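Local coordinates for catecholate siderophore receptor Fiu (Escherichia coli, PDB 6BPM), which imports iron bound to catecholate siderophores across the outer membrane, drawing energy from TonB, and also serves as a receptor for several microcins, at residues A73-N78 against I704-Y709; G77-G82 against Y304-I309; D411-Y416 against L435-T440. One frame throughout, in Å; residues are numbered along the deposited sequence.

Contact 1 of 3, residues A73-N78 against I704-Y709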
loop_
_atom_site.group_PDB
_atom_site.type_symbol
_atom_site.label_atom_id
_atom_site.label_comp_id
_atom_site.label_asym_id
_atom_site.label_seq_id
_atom_site.Cartn_x
_atom_site.Cartn_y
_atom_site.Cartn_z
ATOM N N ALA A 73 -11.371 -6.903 1.613
ATOM C CA ALA A 73 -12.374 -5.892 1.273
ATOM C C ALA A 73 -12.956 -5.181 2.493
ATOM O O ALA A 73 -13.663 -4.180 2.328
ATOM C CB ALA A 73 -13.505 -6.514 0.451
ATOM N N GLY A 74 -12.588 -5.594 3.697
ATOM C CA GLY A 74 -13.092 -5.016 4.930
ATOM C C GLY A 74 -14.012 -5.973 5.662
ATOM O O GLY A 74 -14.119 -7.158 5.337
ATOM N N GLU A 75 -14.648 -5.449 6.702
ATOM C CA GLU A 75 -15.594 -6.235 7.490
ATOM C C GLU A 75 -17.046 -5.897 7.118
ATOM O O GLU A 75 -17.379 -5.795 5.931
ATOM C CB GLU A 75 -15.291 -6.018 8.975
ATOM C CG GLU A 75 -13.888 -6.462 9.304
ATOM C CD GLU A 75 -13.339 -5.875 10.593
ATOM O OE1 GLU A 75 -14.142 -5.359 11.400
ATOM O OE2 GLU A 75 -12.105 -5.976 10.813
ATOM N N ASN A 76 -17.931 -5.726 8.097
ATOM C CA ASN A 76 -19.285 -5.298 7.760
ATOM C C ASN A 76 -19.520 -3.828 8.051
ATOM O O ASN A 76 -20.183 -3.150 7.260
ATOM C CB ASN A 76 -20.343 -6.123 8.508
ATOM C CG ASN A 76 -20.452 -7.557 7.997
ATOM O OD1 ASN A 76 -20.562 -8.494 8.783
ATOM N ND2 ASN A 76 -20.433 -7.729 6.678
ATOM N N GLY A 77 -18.939 -3.326 9.134
ATOM C CA GLY A 77 -18.985 -1.951 9.564
ATOM C C GLY A 77 -17.887 -1.082 8.989
ATOM O O GLY A 77 -17.823 0.103 9.311
ATOM N N ASN A 78 -16.980 -1.637 8.189
ATOM C CA ASN A 78 -15.981 -0.832 7.512
ATOM C C ASN A 78 -15.612 -1.504 6.195
ATOM O O ASN A 78 -15.830 -2.698 6.001
ATOM C CB ASN A 78 -14.728 -0.613 8.378
ATOM C CG ASN A 78 -14.081 -1.926 8.847
ATOM O OD1 ASN A 78 -14.279 -2.346 9.984
ATOM N ND2 ASN A 78 -13.287 -2.561 7.973
ATOM N N ILE A 704 -12.312 -10.387 -0.940
ATOM C CA ILE A 704 -13.519 -10.757 -0.223
ATOM C C ILE A 704 -13.431 -10.113 1.152
ATOM O O ILE A 704 -12.339 -9.899 1.686
ATOM C CB ILE A 704 -13.692 -12.307 -0.151
ATOM C CG1 ILE A 704 -15.135 -12.690 0.193
ATOM C CG2 ILE A 704 -12.738 -12.918 0.846
ATOM C CD1 ILE A 704 -15.388 -14.181 0.224
ATOM N N ASN A 705 -14.586 -9.769 1.711
ATOM C CA ASN A 705 -14.655 -9.173 3.034
ATOM C C ASN A 705 -14.689 -10.278 4.097
ATOM O O ASN A 705 -14.815 -11.459 3.797
ATOM C CB ASN A 705 -15.867 -8.235 3.128
ATOM C CG ASN A 705 -17.179 -8.957 3.504
ATOM O OD1 ASN A 705 -17.736 -9.725 2.715
ATOM N ND2 ASN A 705 -17.686 -8.674 4.708
ATOM N N LYS A 706 -14.593 -9.879 5.358
ATOM C CA LYS A 706 -14.441 -10.846 6.437
ATOM C C LYS A 706 -15.618 -11.815 6.524
ATOM O O LYS A 706 -15.439 -13.039 6.495
ATOM C CB LYS A 706 -14.275 -10.101 7.762
ATOM C CG LYS A 706 -14.033 -11.020 8.912
ATOM C CD LYS A 706 -14.307 -10.368 10.239
ATOM C CE LYS A 706 -13.957 -11.368 11.332
ATOM N NZ LYS A 706 -14.656 -11.085 12.600
ATOM N N SER A 707 -16.836 -11.289 6.651
ATOM C CA SER A 707 -17.995 -12.166 6.788
ATOM C C SER A 707 -18.151 -13.068 5.571
ATOM O O SER A 707 -18.615 -14.202 5.704
ATOM C CB SER A 707 -19.274 -11.354 7.028
ATOM O OG SER A 707 -19.764 -10.766 5.828
ATOM N N GLY A 708 -17.797 -12.582 4.383
ATOM C CA GLY A 708 -17.945 -13.351 3.164
ATOM C C GLY A 708 -19.185 -13.044 2.337
ATOM O O GLY A 708 -19.400 -13.712 1.313
ATOM N N TYR A 709 -19.998 -12.040 2.722
ATOM C CA TYR A 709 -21.205 -11.744 1.943
ATOM C C TYR A 709 -20.939 -10.962 0.659
ATOM O O TYR A 709 -21.756 -11.036 -0.271
ATOM C CB TYR A 709 -22.193 -10.952 2.765
ATOM C CG TYR A 709 -22.778 -11.707 3.916
ATOM C CD1 TYR A 709 -23.473 -12.903 3.723
ATOM C CD2 TYR A 709 -22.644 -11.221 5.203
ATOM C CE1 TYR A 709 -24.025 -13.579 4.804
ATOM C CE2 TYR A 709 -23.190 -11.887 6.272
ATOM C CZ TYR A 709 -23.878 -13.054 6.078
ATOM O OH TYR A 709 -24.397 -13.657 7.203
#
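The carboxamides of N76 and N705 meet at an angle, their planes 53° apart, and both turn an NH2 group toward S707 OG. N76 ND2 donates to S707 OG over 3.2 Å, with the hydroxyl tilted modestly from the N76 amide plane. From its own loop, N705 ND2 gives a bond of the same length to S707 OG, so one serine oxygen is gripped by two amides; the backbone N of Y709 adds a weak third bond.

N705 ND2 also reaches E75 O, at 3.1 Å. It comes in above that carbonyl's plane, 67° out of it, and R710 donates to the same oxygen. N705 adopts a chi1 of 86°, with CG between backbone N and carbonyl carbon; this turns the amide back over its own loop, where OD1 takes the backbone N-H of R710. Both ends of the amide are thus held, which fixes its rotation.

Next to these amides the main chains close up. K706 N meets G74 O at 2.8 Å, nearly in line with the carbonyl bond, while A73 N bonds to I704 O at 3.1 Å. The methyl of A73 lies 4.0 Å from N705 CB. At the E75 end of the contact, E75 CG and K706 CB pass 4.0 Å apart, the two chains skewed, and the carboxylate and ammonium do not touch.

A loop of the plug is thereby stitched to the long loop joining the last two barrel strands, a plug-to-barrel contact of the TonB-dependent receptor fold, in which the plug domain sits inside the barrel.

Contact 2 of 3, residues G77-G82 against Y304-I309; sequences GNSTTG and YLMTAI
T81 and S79 press against Y304 and M306, where a plug loop lies along the inner wall of the 22-stranded barrel of this TonB-dependent receptor. Y304 and M306 alternate with residues turned the other way on strand 289-310, so both side chains leave the wall toward the plug.

The T81 side chain forks at once. CB points toward the strand, and with a chi1 of 44° OG1 sits between backbone N and carbonyl carbon while CG2 swings opposite the carbonyl carbon. OG1 comes obliquely to the phenol, 3.4 Å from Y304 CE2, and bonds weakly to the carbonyl of S106 elsewhere in the plug. The other branch, CG2, meets the methionine end on, 3.8 Å from M306 SD.

That sulfur is shared. It also lies 3.6 Å from S79 CB, and M306 CE, folded round by a bent last torsion (chi3 -52°), packs 3.7 Å from the same S79 CB. S79 OG finds its polar partners outside the two segments, in N333 of the neighbouring strand and R710.

A water fills the angle between the phenol and the plug backbone. It lies in the plane of the Y304 ring, at its edge, and is hydrogen-bonded to Y304 OH at 2.7 Å and to T81 OG1. Its third bond is the one whose direction is clear: the water donates to S79 O, 3.1 Å away.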
loop_
_atom_site.group_PDB
_atom_site.type_symbol
_atom_site.label_atom_id
_atom_site.label_comp_id
_atom_site.label_asym_id
_atom_site.label_seq_id
_atom_site.Cartn_x
_atom_site.Cartn_y
_atom_site.Cartn_z
ATOM N N GLY A 77 -18.939 -3.326 9.134
ATOM C CA GLY A 77 -18.985 -1.951 9.564
ATOM C C GLY A 77 -17.887 -1.082 8.989
ATOM O O GLY A 77 -17.823 0.103 9.311
ATOM N N ASN A 78 -16.980 -1.637 8.189
ATOM C CA ASN A 78 -15.981 -0.832 7.512
ATOM C C ASN A 78 -15.612 -1.504 6.195
ATOM O O ASN A 78 -15.830 -2.698 6.001
ATOM C CB ASN A 78 -14.728 -0.613 8.378
ATOM C CG ASN A 78 -14.081 -1.926 8.847
ATOM O OD1 ASN A 78 -14.279 -2.346 9.984
ATOM N ND2 ASN A 78 -13.287 -2.561 7.973
ATOM N N SER A 79 -15.076 -0.709 5.282
ATOM C CA SER A 79 -14.578 -1.187 4.005
ATOM C C SER A 79 -13.181 -0.619 3.776
ATOM O O SER A 79 -12.853 0.458 4.284
ATOM C CB SER A 79 -15.516 -0.783 2.866
ATOM O OG SER A 79 -16.743 -1.481 2.959
ATOM N N THR A 80 -12.357 -1.341 3.007
ATOM C CA THR A 80 -11.057 -0.812 2.612
ATOM C C THR A 80 -11.223 0.059 1.368
ATOM O O THR A 80 -12.066 -0.204 0.505
ATOM C CB THR A 80 -10.022 -1.921 2.337
ATOM O OG1 THR A 80 -10.507 -2.812 1.328
ATOM C CG2 THR A 80 -9.672 -2.707 3.615
ATOM N N THR A 81 -10.420 1.118 1.296
ATOM C CA THR A 81 -10.470 2.052 0.180
ATOM C C THR A 81 -9.048 2.481 -0.153
ATOM O O THR A 81 -8.176 2.506 0.720
ATOM C CB THR A 81 -11.339 3.289 0.496
ATOM O OG1 THR A 81 -11.056 3.765 1.819
ATOM C CG2 THR A 81 -12.811 2.932 0.414
ATOM N N GLY A 82 -8.810 2.788 -1.426
ATOM C CA GLY A 82 -7.483 3.246 -1.827
ATOM C C GLY A 82 -6.419 2.154 -1.808
ATOM O O GLY A 82 -6.659 1.001 -2.183
ATOM N N TYR A 304 -16.050 9.905 3.474
ATOM C CA TYR A 304 -16.785 9.118 2.500
ATOM C C TYR A 304 -17.964 8.434 3.169
ATOM O O TYR A 304 -17.982 8.188 4.380
ATOM C CB TYR A 304 -15.888 8.098 1.775
ATOM C CG TYR A 304 -15.327 6.928 2.596
ATOM C CD1 TYR A 304 -16.170 6.021 3.227
ATOM C CD2 TYR A 304 -13.955 6.694 2.677
ATOM C CE1 TYR A 304 -15.669 4.951 3.955
ATOM C CE2 TYR A 304 -13.437 5.609 3.410
ATOM C CZ TYR A 304 -14.306 4.747 4.045
ATOM O OH TYR A 304 -13.846 3.677 4.769
ATOM N N LEU A 305 -18.940 8.113 2.328
ATOM C CA LEU A 305 -20.099 7.308 2.676
ATOM C C LEU A 305 -20.215 6.252 1.594
ATOM O O LEU A 305 -20.312 6.597 0.406
ATOM C CB LEU A 305 -21.375 8.159 2.753
ATOM C CG LEU A 305 -22.710 7.410 2.748
ATOM C CD1 LEU A 305 -22.898 6.659 4.075
ATOM C CD2 LEU A 305 -23.866 8.387 2.520
ATOM N N MET A 306 -20.166 4.972 2.000
ATOM C CA MET A 306 -20.222 3.850 1.069
ATOM C C MET A 306 -21.045 2.725 1.681
ATOM O O MET A 306 -21.325 2.705 2.891
ATOM C CB MET A 306 -18.832 3.352 0.707
ATOM C CG MET A 306 -18.046 2.834 1.901
ATOM S SD MET A 306 -16.384 2.358 1.408
ATOM C CE MET A 306 -16.757 1.266 0.034
ATOM N N THR A 307 -21.420 1.771 0.823
ATOM C CA THR A 307 -22.389 0.737 1.159
ATOM C C THR A 307 -21.731 -0.627 1.348
ATOM O O THR A 307 -21.042 -1.126 0.453
ATOM C CB THR A 307 -23.465 0.657 0.073
ATOM O OG1 THR A 307 -24.170 1.897 0.033
ATOM C CG2 THR A 307 -24.466 -0.455 0.373
ATOM N N ALA A 308 -22.011 -1.253 2.488
ATOM C CA ALA A 308 -21.716 -2.655 2.741
ATOM C C ALA A 308 -23.030 -3.433 2.793
ATOM O O ALA A 308 -23.973 -3.014 3.467
ATOM C CB ALA A 308 -20.965 -2.801 4.062
ATOM N N ILE A 309 -23.107 -4.544 2.070
ATOM C CA ILE A 309 -24.308 -5.377 2.044
ATOM C C ILE A 309 -24.081 -6.637 2.884
ATOM O O ILE A 309 -22.953 -7.082 3.110
ATOM C CB ILE A 309 -24.733 -5.750 0.611
ATOM C CG1 ILE A 309 -23.677 -6.624 -0.061
ATOM C CG2 ILE A 309 -24.991 -4.524 -0.234
ATOM C CD1 ILE A 309 -23.986 -6.826 -1.524
HETATM O O HOH W 1 -11.202 3.123 4.268
#

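Contact 3 of 3, residues D411-Y416 against L435-T440; sequences DTFAIY and LDNYHT. With POG ((20S)-2,5,8,11,14,17-hexamethyl-3,6,9,12,15,18-hexaoxahenicosane-1,20-diol), chain E.
D411 pairs with H439 at one end of this antiparallel ladder, D411 N to H439 O at 2.8 Å and H439 N to D411 O at 2.9 Å. The D411 carboxylate forms a salt bridge with R369, and its CB lies 3.4 Å from C9 of a bound POG molecule, which runs along the outer face of the barrel.

T412 turns to the lumen opposite Y438, in a non-hydrogen-bonded pair. Its CG2, set opposite the backbone N, comes 3.4 Å from D436 OD2. F413 is next, on the outside and hydrogen-bonded both ways with N437; N437 N to F413 O is almost straight at 174°. Side chains of F413 and N437 run side by side, and F413 CB lies 3.7 Å from POG C11.

At A414 the methyl faces the lumen and touches D436 OD2 at 3.7 Å, so this carboxylate oxygen rests against two methyls while D436 OD1 makes a salt bridge to R434. An alanine in place of D436 would probably leave the R434 guanidinium without this mate and open a gap beside the methyls of T412 and A414. I415 returns to the outer face, its CG2 4.2 Å from L435 CB, and the Y416 ring makes a cation-pi contact with K30 from the N-terminal part of the chain.

The two strands, 170° apart in direction, form one hairpin of the barrel: T412, A414 and Y416 bond onward to strand 357-386, D436 and Y438 to strand 467-489.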
loop_
_atom_site.group_PDB
_atom_site.type_symbol
_atom_site.label_atom_id
_atom_site.label_comp_id
_atom_site.label_asym_id
_atom_site.label_seq_id
_atom_site.Cartn_x
_atom_site.Cartn_y
_atom_site.Cartn_z
ATOM N N ASP A 411 4.345 11.433 19.003
ATOM C CA ASP A 411 5.579 12.194 18.847
ATOM C C ASP A 411 6.779 11.260 18.908
ATOM O O ASP A 411 6.882 10.437 19.827
ATOM C CB ASP A 411 5.682 13.275 19.919
ATOM C CG ASP A 411 4.714 14.407 19.682
ATOM O OD1 ASP A 411 4.262 14.580 18.528
ATOM O OD2 ASP A 411 4.389 15.111 20.652
ATOM N N THR A 412 7.685 11.387 17.934
ATOM C CA THR A 412 8.837 10.491 17.795
ATOM C C THR A 412 10.156 11.260 17.749
ATOM O O THR A 412 10.275 12.256 17.029
ATOM C CB THR A 412 8.728 9.631 16.524
ATOM O OG1 THR A 412 7.403 9.089 16.398
ATOM C CG2 THR A 412 9.757 8.506 16.545
ATOM N N PHE A 413 11.139 10.789 18.524
ATOM C CA PHE A 413 12.546 11.161 18.389
ATOM C C PHE A 413 13.343 9.901 18.076
ATOM O O PHE A 413 13.311 8.942 18.853
ATOM C CB PHE A 413 13.095 11.791 19.666
ATOM C CG PHE A 413 14.605 11.984 19.643
ATOM C CD1 PHE A 413 15.161 13.148 19.131
ATOM C CD2 PHE A 413 15.449 11.012 20.124
ATOM C CE1 PHE A 413 16.522 13.344 19.095
ATOM C CE2 PHE A 413 16.828 11.199 20.088
ATOM C CZ PHE A 413 17.361 12.369 19.570
ATOM N N ALA A 414 14.053 9.896 16.951
ATOM C CA ALA A 414 14.814 8.726 16.520
ATOM C C ALA A 414 16.253 9.102 16.186
ATOM O O ALA A 414 16.515 10.137 15.560
ATOM C CB ALA A 414 14.195 8.060 15.293
ATOM N N ILE A 415 17.182 8.230 16.558
ATOM C CA ILE A 415 18.585 8.397 16.214
ATOM C C ILE A 415 19.044 7.065 15.643
ATOM O O ILE A 415 18.704 6.002 16.179
ATOM C CB ILE A 415 19.410 8.820 17.447
ATOM C CG1 ILE A 415 20.744 9.416 17.043
ATOM C CG2 ILE A 415 19.694 7.649 18.334
ATOM C CD1 ILE A 415 21.516 9.931 18.230
ATOM N N TYR A 416 19.794 7.106 14.544
ATOM C CA TYR A 416 20.201 5.860 13.917
ATOM C C TYR A 416 21.651 5.937 13.435
ATOM O O TYR A 416 22.273 7.008 13.401
ATOM C CB TYR A 416 19.258 5.495 12.763
ATOM C CG TYR A 416 19.220 6.476 11.618
ATOM C CD1 TYR A 416 18.334 7.538 11.609
ATOM C CD2 TYR A 416 20.071 6.327 10.533
ATOM C CE1 TYR A 416 18.294 8.424 10.544
ATOM C CE2 TYR A 416 20.040 7.205 9.471
ATOM C CZ TYR A 416 19.157 8.255 9.482
ATOM O OH TYR A 416 19.136 9.121 8.416
ATOM N N LEU A 435 17.141 3.831 17.539
ATOM C CA LEU A 435 16.435 4.011 18.797
ATOM C C LEU A 435 15.282 4.973 18.541
ATOM O O LEU A 435 15.474 6.010 17.908
ATOM C CB LEU A 435 17.367 4.556 19.877
ATOM C CG LEU A 435 16.634 4.898 21.168
ATOM C CD1 LEU A 435 16.053 3.626 21.774
ATOM C CD2 LEU A 435 17.547 5.616 22.160
ATOM N N ASP A 436 14.073 4.590 18.929
ATOM C CA ASP A 436 12.912 5.463 18.802
ATOM C C ASP A 436 12.353 5.753 20.189
ATOM O O ASP A 436 11.992 4.824 20.923
ATOM C CB ASP A 436 11.830 4.843 17.915
ATOM C CG ASP A 436 12.149 4.950 16.436
ATOM O OD1 ASP A 436 13.141 4.337 16.001
ATOM O OD2 ASP A 436 11.412 5.647 15.702
ATOM N N ASN A 437 12.253 7.036 20.534
ATOM C CA ASN A 437 11.524 7.473 21.716
ATOM C C ASN A 437 10.207 8.048 21.222
ATOM O O ASN A 437 10.197 8.948 20.376
ATOM C CB ASN A 437 12.295 8.514 22.523
ATOM C CG ASN A 437 13.509 7.939 23.205
ATOM O OD1 ASN A 437 13.509 6.785 23.622
ATOM N ND2 ASN A 437 14.552 8.749 23.338
ATOM N N TYR A 438 9.102 7.488 21.698
ATOM C CA TYR A 438 7.785 7.885 21.244
ATOM C C TYR A 438 6.905 8.155 22.450
ATOM O O TYR A 438 7.076 7.558 23.516
ATOM C CB TYR A 438 7.147 6.813 20.336
ATOM C CG TYR A 438 6.697 5.549 21.044
ATOM C CD1 TYR A 438 5.406 5.421 21.527
ATOM C CD2 TYR A 438 7.569 4.482 21.223
ATOM C CE1 TYR A 438 4.991 4.260 22.168
ATOM C CE2 TYR A 438 7.167 3.327 21.867
ATOM C CZ TYR A 438 5.881 3.220 22.340
ATOM O OH TYR A 438 5.483 2.065 22.980
ATOM N N HIS A 439 5.984 9.097 22.276
ATOM C CA HIS A 439 4.862 9.295 23.181
ATOM C C HIS A 439 3.619 9.296 22.317
ATOM O O HIS A 439 3.588 9.986 21.293
ATOM C CB HIS A 439 4.979 10.593 23.955
ATOM C CG HIS A 439 3.872 10.808 24.936
ATOM N ND1 HIS A 439 3.589 9.915 25.947
ATOM C CD2 HIS A 439 2.980 11.818 25.066
ATOM C CE1 HIS A 439 2.577 10.368 26.661
ATOM N NE2 HIS A 439 2.184 11.517 26.144
ATOM N N THR A 440 2.630 8.477 22.681
ATOM C CA THR A 440 1.365 8.409 21.958
ATOM C C THR A 440 0.223 8.812 22.879
ATOM O O THR A 440 0.199 8.426 24.052
ATOM C CB THR A 440 1.102 7.003 21.393
ATOM O OG1 THR A 440 2.129 6.673 20.458
ATOM C CG2 THR A 440 -0.221 6.979 20.646
HETATM O OH POG E . 8.371 5.611 29.841
HETATM C C2 POG E . 9.545 5.511 29.079
HETATM C C1 POG E . 10.672 4.891 29.909
HETATM C C3 POG E . 9.958 6.905 28.608
HETATM O O2 POG E . 9.787 6.978 27.221
HETATM C C5 POG E . 10.387 8.083 26.616
HETATM O O1 POG E . 9.179 18.961 12.666
HETATM C C4 POG E . 8.732 18.038 13.621
HETATM C C6 POG E . 8.803 18.664 15.011
HETATM O O3 POG E . 8.202 17.799 15.938
HETATM C C7 POG E . 7.927 18.345 17.204
HETATM C C8 POG E . 8.401 17.451 18.358
HETATM O O4 POG E . 8.334 16.073 18.053
HETATM C C9 POG E . 8.447 15.129 19.095
HETATM C C10 POG E . 9.864 14.961 19.670
HETATM O O5 POG E . 9.839 13.744 20.387
HETATM C C11 POG E . 10.449 13.533 21.636
HETATM C C12 POG E . 9.376 13.274 22.691
HETATM O O6 POG E . 8.946 11.959 22.542
HETATM C C13 POG E . 8.593 11.359 23.748
HETATM C C14 POG E . 9.766 10.515 24.252
HETATM O O7 POG E . 9.291 9.710 25.298
HETATM C C15 POG E . 9.675 8.366 25.298
HETATM C C16 POG E . 11.854 7.784 26.333
HETATM C C17 POG E . 10.912 11.402 24.753
HETATM C C18 POG E . 8.147 14.188 22.582
HETATM C C19 POG E . 10.265 16.165 20.528
HETATM C C20 POG E . 7.581 17.859 19.595
HETATM C C21 POG E . 8.090 20.019 14.982
#

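From the N terminus, the chain passes through the plug loop at 73-82, where contacts 1 and 2 both begin and share G77 and N78. Contact 2 is the first to close, when strand 289-310 brings 304-309 back to the plug. Contact 3 opens only afterwards; it closes only a short span of chain, within the hairpin of two adjacent barrel strands. Contact 1 closes last, at 704-709, so its long loop encloses contact 3. Contacts 1 and 2 touch, their centres about 9 Å apart, and together they clasp the plug loop between a barrel strand and the last long barrel loop. Contact 3 lies apart in the wall, its nearest atoms about 20 Å from either, but in the same closed sheet as strand 289-310.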